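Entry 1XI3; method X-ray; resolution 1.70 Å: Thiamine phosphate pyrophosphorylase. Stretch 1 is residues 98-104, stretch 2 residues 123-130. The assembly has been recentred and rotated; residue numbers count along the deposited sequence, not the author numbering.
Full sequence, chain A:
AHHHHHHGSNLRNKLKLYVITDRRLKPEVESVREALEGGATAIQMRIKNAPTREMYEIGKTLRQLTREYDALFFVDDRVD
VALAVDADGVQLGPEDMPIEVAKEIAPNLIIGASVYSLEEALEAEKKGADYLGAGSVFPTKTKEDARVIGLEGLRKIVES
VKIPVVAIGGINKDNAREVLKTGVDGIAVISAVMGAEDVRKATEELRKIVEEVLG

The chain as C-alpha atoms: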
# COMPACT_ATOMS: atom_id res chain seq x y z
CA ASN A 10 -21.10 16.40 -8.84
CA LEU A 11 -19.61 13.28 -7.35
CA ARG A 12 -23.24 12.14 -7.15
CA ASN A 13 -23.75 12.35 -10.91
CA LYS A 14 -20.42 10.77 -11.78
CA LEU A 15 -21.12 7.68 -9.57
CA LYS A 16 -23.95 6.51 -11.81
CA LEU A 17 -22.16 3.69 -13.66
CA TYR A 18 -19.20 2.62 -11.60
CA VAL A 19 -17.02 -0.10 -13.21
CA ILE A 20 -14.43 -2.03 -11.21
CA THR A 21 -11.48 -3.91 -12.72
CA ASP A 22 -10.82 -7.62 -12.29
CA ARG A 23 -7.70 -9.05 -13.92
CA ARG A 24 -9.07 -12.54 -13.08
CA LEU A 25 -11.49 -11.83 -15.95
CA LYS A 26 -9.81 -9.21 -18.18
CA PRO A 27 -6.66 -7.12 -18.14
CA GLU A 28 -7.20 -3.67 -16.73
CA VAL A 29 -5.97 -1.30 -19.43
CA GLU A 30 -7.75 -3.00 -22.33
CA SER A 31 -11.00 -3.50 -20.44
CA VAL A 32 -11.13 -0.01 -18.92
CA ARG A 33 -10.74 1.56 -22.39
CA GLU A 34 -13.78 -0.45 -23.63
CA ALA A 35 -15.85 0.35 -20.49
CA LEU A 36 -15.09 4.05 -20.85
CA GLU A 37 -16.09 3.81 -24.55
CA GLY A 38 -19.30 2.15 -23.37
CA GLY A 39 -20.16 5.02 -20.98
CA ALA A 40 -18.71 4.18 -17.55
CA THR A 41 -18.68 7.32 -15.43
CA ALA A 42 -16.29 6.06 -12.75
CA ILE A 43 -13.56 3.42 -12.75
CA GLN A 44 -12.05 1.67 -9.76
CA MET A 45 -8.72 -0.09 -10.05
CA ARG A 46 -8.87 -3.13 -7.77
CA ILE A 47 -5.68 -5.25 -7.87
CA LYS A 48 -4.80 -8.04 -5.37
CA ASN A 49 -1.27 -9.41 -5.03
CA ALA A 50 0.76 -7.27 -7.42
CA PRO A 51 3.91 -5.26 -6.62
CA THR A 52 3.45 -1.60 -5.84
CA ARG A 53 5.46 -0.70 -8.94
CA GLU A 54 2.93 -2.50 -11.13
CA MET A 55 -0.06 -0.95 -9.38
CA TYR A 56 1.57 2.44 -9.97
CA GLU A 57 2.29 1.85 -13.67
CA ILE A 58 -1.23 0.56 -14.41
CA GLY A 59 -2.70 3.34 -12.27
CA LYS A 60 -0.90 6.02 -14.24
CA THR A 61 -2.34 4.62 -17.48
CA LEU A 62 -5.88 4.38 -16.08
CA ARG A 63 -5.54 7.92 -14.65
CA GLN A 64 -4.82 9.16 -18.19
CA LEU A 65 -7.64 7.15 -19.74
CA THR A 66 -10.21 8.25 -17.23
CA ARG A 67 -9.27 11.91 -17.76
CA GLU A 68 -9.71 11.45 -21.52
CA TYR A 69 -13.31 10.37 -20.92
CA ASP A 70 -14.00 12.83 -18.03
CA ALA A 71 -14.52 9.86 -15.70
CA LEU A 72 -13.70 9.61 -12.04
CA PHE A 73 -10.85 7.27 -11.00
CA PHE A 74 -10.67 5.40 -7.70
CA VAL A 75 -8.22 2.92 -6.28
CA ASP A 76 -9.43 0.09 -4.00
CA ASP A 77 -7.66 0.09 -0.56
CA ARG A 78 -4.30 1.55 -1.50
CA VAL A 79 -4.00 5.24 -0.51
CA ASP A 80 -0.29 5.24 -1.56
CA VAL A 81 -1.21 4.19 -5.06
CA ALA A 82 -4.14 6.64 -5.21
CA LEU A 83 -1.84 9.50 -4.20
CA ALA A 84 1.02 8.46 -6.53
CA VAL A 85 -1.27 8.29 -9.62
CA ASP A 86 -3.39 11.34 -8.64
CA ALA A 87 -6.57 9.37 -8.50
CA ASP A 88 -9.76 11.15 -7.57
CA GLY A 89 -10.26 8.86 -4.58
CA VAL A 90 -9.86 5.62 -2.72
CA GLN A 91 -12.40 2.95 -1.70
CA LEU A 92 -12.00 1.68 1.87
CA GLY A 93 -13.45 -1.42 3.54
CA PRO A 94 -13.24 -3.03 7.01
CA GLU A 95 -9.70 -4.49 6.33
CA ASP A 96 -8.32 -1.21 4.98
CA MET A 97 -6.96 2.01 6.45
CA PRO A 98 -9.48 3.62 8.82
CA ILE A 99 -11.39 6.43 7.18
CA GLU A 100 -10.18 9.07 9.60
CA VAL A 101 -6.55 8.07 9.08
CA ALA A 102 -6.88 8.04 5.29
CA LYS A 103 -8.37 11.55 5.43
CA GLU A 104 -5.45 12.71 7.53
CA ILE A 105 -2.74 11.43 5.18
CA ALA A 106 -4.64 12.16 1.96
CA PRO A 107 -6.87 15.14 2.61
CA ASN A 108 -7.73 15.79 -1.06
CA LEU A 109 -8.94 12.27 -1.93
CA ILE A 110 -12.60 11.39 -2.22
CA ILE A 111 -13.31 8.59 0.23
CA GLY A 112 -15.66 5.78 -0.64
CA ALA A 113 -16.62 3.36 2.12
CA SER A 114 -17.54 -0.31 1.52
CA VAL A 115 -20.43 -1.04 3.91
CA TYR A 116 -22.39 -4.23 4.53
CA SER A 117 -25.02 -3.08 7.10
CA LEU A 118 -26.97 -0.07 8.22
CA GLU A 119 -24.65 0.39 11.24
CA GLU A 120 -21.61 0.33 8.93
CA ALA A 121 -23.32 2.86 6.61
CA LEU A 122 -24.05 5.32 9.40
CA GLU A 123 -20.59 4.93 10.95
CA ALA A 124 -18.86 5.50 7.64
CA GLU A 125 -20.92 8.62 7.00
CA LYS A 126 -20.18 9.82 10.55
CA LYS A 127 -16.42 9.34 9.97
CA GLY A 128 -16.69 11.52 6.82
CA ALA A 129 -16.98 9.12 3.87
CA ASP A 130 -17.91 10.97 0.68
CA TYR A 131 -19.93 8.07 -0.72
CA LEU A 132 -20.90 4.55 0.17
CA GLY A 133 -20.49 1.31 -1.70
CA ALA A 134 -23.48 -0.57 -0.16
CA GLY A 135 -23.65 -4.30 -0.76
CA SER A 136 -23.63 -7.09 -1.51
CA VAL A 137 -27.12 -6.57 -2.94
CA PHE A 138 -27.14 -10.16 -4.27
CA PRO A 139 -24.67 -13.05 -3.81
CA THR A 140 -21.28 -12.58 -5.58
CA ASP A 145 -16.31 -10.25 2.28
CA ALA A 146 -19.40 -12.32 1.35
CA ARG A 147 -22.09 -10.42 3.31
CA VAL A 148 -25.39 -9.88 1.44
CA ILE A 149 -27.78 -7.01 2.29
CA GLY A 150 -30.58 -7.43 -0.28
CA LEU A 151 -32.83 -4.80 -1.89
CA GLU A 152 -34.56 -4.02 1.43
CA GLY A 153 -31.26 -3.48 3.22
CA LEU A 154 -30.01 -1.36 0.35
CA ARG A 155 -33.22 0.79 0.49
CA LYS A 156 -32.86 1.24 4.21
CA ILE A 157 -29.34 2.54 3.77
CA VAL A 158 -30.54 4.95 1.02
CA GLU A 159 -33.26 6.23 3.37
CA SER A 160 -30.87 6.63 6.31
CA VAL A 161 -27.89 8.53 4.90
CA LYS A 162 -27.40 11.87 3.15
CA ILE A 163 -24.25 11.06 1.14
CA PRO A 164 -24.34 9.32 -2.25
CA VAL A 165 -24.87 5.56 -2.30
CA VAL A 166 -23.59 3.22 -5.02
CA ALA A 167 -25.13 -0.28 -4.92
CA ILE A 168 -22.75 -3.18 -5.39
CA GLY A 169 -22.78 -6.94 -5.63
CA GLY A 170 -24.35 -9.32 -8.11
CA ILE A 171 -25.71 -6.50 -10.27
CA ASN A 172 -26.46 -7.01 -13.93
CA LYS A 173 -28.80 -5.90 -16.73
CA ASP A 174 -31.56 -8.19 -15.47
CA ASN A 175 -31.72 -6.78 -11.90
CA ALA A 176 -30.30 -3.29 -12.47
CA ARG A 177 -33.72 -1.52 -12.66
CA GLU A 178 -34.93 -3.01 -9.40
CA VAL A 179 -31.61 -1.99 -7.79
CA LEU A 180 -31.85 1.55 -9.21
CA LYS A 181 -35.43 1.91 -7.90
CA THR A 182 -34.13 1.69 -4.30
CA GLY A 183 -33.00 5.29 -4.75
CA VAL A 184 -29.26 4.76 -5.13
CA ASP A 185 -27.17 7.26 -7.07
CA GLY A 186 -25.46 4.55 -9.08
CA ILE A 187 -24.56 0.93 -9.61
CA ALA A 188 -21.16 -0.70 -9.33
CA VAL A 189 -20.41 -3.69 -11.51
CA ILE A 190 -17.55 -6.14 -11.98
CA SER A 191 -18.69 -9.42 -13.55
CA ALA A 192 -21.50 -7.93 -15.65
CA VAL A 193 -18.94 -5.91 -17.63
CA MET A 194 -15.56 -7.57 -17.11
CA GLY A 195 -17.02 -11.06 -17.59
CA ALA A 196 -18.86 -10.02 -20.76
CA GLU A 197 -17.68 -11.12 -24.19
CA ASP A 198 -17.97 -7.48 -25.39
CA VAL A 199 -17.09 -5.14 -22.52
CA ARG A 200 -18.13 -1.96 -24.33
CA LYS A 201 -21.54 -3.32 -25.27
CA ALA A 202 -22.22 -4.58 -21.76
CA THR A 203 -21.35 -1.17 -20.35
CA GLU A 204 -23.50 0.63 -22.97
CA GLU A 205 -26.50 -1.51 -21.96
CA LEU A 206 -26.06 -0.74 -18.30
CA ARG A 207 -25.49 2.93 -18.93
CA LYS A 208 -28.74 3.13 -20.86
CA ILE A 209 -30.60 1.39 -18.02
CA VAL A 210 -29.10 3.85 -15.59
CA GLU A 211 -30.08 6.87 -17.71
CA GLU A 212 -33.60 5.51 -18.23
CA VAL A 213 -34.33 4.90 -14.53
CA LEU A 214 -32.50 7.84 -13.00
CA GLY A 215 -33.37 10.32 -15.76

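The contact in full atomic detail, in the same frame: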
# COMPACT_ATOMS: atom_id res chain seq x y z
N PRO A 98 -8.28 2.93 8.29
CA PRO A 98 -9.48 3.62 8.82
C PRO A 98 -9.72 4.94 8.10
O PRO A 98 -8.77 5.63 7.72
CB PRO A 98 -9.11 3.87 10.28
CG PRO A 98 -8.14 2.78 10.59
CD PRO A 98 -7.32 2.59 9.35
N ILE A 99 -10.99 5.26 7.91
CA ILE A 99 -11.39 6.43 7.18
C ILE A 99 -10.71 7.66 7.71
O ILE A 99 -10.16 8.46 6.95
CB ILE A 99 -12.91 6.60 7.16
CG1 ILE A 99 -13.55 5.46 6.39
CG2 ILE A 99 -13.29 7.96 6.52
CD1 ILE A 99 -15.03 5.39 6.54
N GLU A 100 -10.71 7.83 9.03
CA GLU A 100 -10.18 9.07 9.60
C GLU A 100 -8.67 9.21 9.34
O GLU A 100 -8.16 10.30 9.17
CB GLU A 100 -10.50 9.14 11.10
CG GLU A 100 -9.76 8.14 11.98
CD GLU A 100 -10.42 6.77 12.12
OE1 GLU A 100 -11.37 6.39 11.33
OE2 GLU A 100 -9.96 6.05 13.05
N VAL A 101 -7.97 8.08 9.29
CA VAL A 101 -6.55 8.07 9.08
C VAL A 101 -6.26 8.38 7.62
O VAL A 101 -5.33 9.13 7.30
CB VAL A 101 -5.95 6.67 9.50
CG1 VAL A 101 -4.47 6.59 9.17
CG2 VAL A 101 -6.20 6.44 10.97
N ALA A 102 -7.01 7.75 6.73
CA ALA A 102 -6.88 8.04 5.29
C ALA A 102 -7.08 9.53 5.00
O ALA A 102 -6.33 10.12 4.20
CB ALA A 102 -7.88 7.24 4.52
N LYS A 103 -8.08 10.13 5.63
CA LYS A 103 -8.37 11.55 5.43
C LYS A 103 -7.23 12.42 5.93
O LYS A 103 -6.93 13.47 5.35
CB LYS A 103 -9.67 11.93 6.15
CG LYS A 103 -10.93 11.34 5.51
CD LYS A 103 -12.25 11.95 6.02
CE LYS A 103 -12.49 13.39 5.53
NZ LYS A 103 -12.05 13.69 4.08
N GLU A 104 -6.58 11.99 7.00
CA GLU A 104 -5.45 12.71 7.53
C GLU A 104 -4.24 12.71 6.59
O GLU A 104 -3.60 13.75 6.37
CB GLU A 104 -5.05 12.13 8.91
CG GLU A 104 -3.96 12.89 9.63
CD GLU A 104 -4.46 14.25 10.14
OE1 GLU A 104 -5.54 14.28 10.77
OE2 GLU A 104 -3.79 15.27 9.90
N GLU A 123 -21.92 4.72 10.37
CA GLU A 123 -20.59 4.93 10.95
C GLU A 123 -19.69 5.50 9.91
O GLU A 123 -19.00 6.47 10.18
CB GLU A 123 -19.98 3.64 11.45
CG GLU A 123 -18.59 3.81 12.03
N ALA A 124 -19.71 4.93 8.71
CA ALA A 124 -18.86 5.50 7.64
C ALA A 124 -19.22 6.94 7.31
O ALA A 124 -18.34 7.78 7.17
CB ALA A 124 -18.93 4.65 6.40
N GLU A 125 -20.50 7.25 7.21
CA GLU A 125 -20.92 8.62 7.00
C GLU A 125 -20.43 9.50 8.14
O GLU A 125 -19.89 10.58 7.91
CB GLU A 125 -22.43 8.68 6.83
CG GLU A 125 -22.98 10.10 6.62
CD GLU A 125 -24.51 10.12 6.49
OE1 GLU A 125 -25.20 9.46 7.29
OE2 GLU A 125 -25.03 10.79 5.59
N LYS A 126 -20.59 9.02 9.38
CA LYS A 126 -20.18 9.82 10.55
C LYS A 126 -18.68 10.16 10.49
O LYS A 126 -18.29 11.28 10.81
CB LYS A 126 -20.52 9.10 11.86
CG LYS A 126 -20.32 9.96 13.12
CD LYS A 126 -20.53 9.14 14.40
CE LYS A 126 -19.82 9.72 15.66
NZ LYS A 126 -20.56 10.85 16.32
N LYS A 127 -17.87 9.19 10.05
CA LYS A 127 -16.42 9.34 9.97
C LYS A 127 -15.98 10.25 8.81
O LYS A 127 -14.79 10.61 8.72
CB LYS A 127 -15.77 7.98 9.86
CG LYS A 127 -15.96 7.11 11.07
CD LYS A 127 -14.72 7.01 11.96
CE LYS A 127 -14.20 5.56 12.06
NZ LYS A 127 -15.29 4.57 12.42
N GLY A 128 -16.91 10.57 7.92
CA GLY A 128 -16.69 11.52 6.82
C GLY A 128 -16.50 10.92 5.43
O GLY A 128 -15.92 11.58 4.55
N ALA A 129 -16.98 9.69 5.20
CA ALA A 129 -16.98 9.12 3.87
C ALA A 129 -17.71 10.08 2.94
O ALA A 129 -18.71 10.70 3.33
CB ALA A 129 -17.65 7.78 3.86
N ASP A 130 -17.23 10.17 1.70
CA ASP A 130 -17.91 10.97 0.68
C ASP A 130 -19.01 10.22 -0.05
O ASP A 130 -19.99 10.83 -0.48
CB ASP A 130 -16.86 11.48 -0.32
CG ASP A 130 -15.89 12.42 0.33
OD1 ASP A 130 -14.69 12.12 0.43
OD2 ASP A 130 -16.35 13.50 0.79

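What does Ile 99 bring to the contact? It stands in the first turn of its helix with its CA-to-CB bond directed toward the other stretch, and in its m, t rotamer both branches lie against that stretch. CD1 of Ile 99 lies 4.0 Å from CB of Ala 124 and 4.4 Å from CB of Ala 129, while CG2 of Ile 99 packs 3.8 Å from the carbonyl O of Lys 127. A branched aliphatic chain suits this place, because the two alanines are small and leave room for it beside the backbone that links them.

How does Lys 127 cover as much surface as Ile 99? Its side chain also sets out toward the other stretch, and its CD and CE reach the carboxylate of Glu 100; CA of Glu 100 is 6.3 Å from CA of Lys 127. The CA-to-CB bond of Glu 100 points sideways, but the end of its side chain comes nearer: OE1 of Glu 100 is 3.0 Å from CE of Lys 127. NZ of Lys 127 lies 4.5 Å from OE1 of Glu 100, so the opposite charges are near each other but do not form a salt bridge. OE1 is buried here without a hydrogen-bonding partner.

Why does the chain turn at Gly 128? A Schellman motif ends the helix, with Gly 128 N bonded to Glu 125 O (3.0 Å) and Ala 129 N to Ala 124 O (3.1 Å). The positive phi of Gly 128 favours glycine, since a CB would jam against the preceding carbonyl. It would also sit tightly against CD of Lys 103, which lies 3.9 Å from Lys 127 O and 4.0 Å from Gly 128 O.

What, then, holds the stretches together? No hydrogen bond crosses between them; packing buries 297 Å² in total, with the helix axes 10.7 Å apart at closest approach and inclined at 29°.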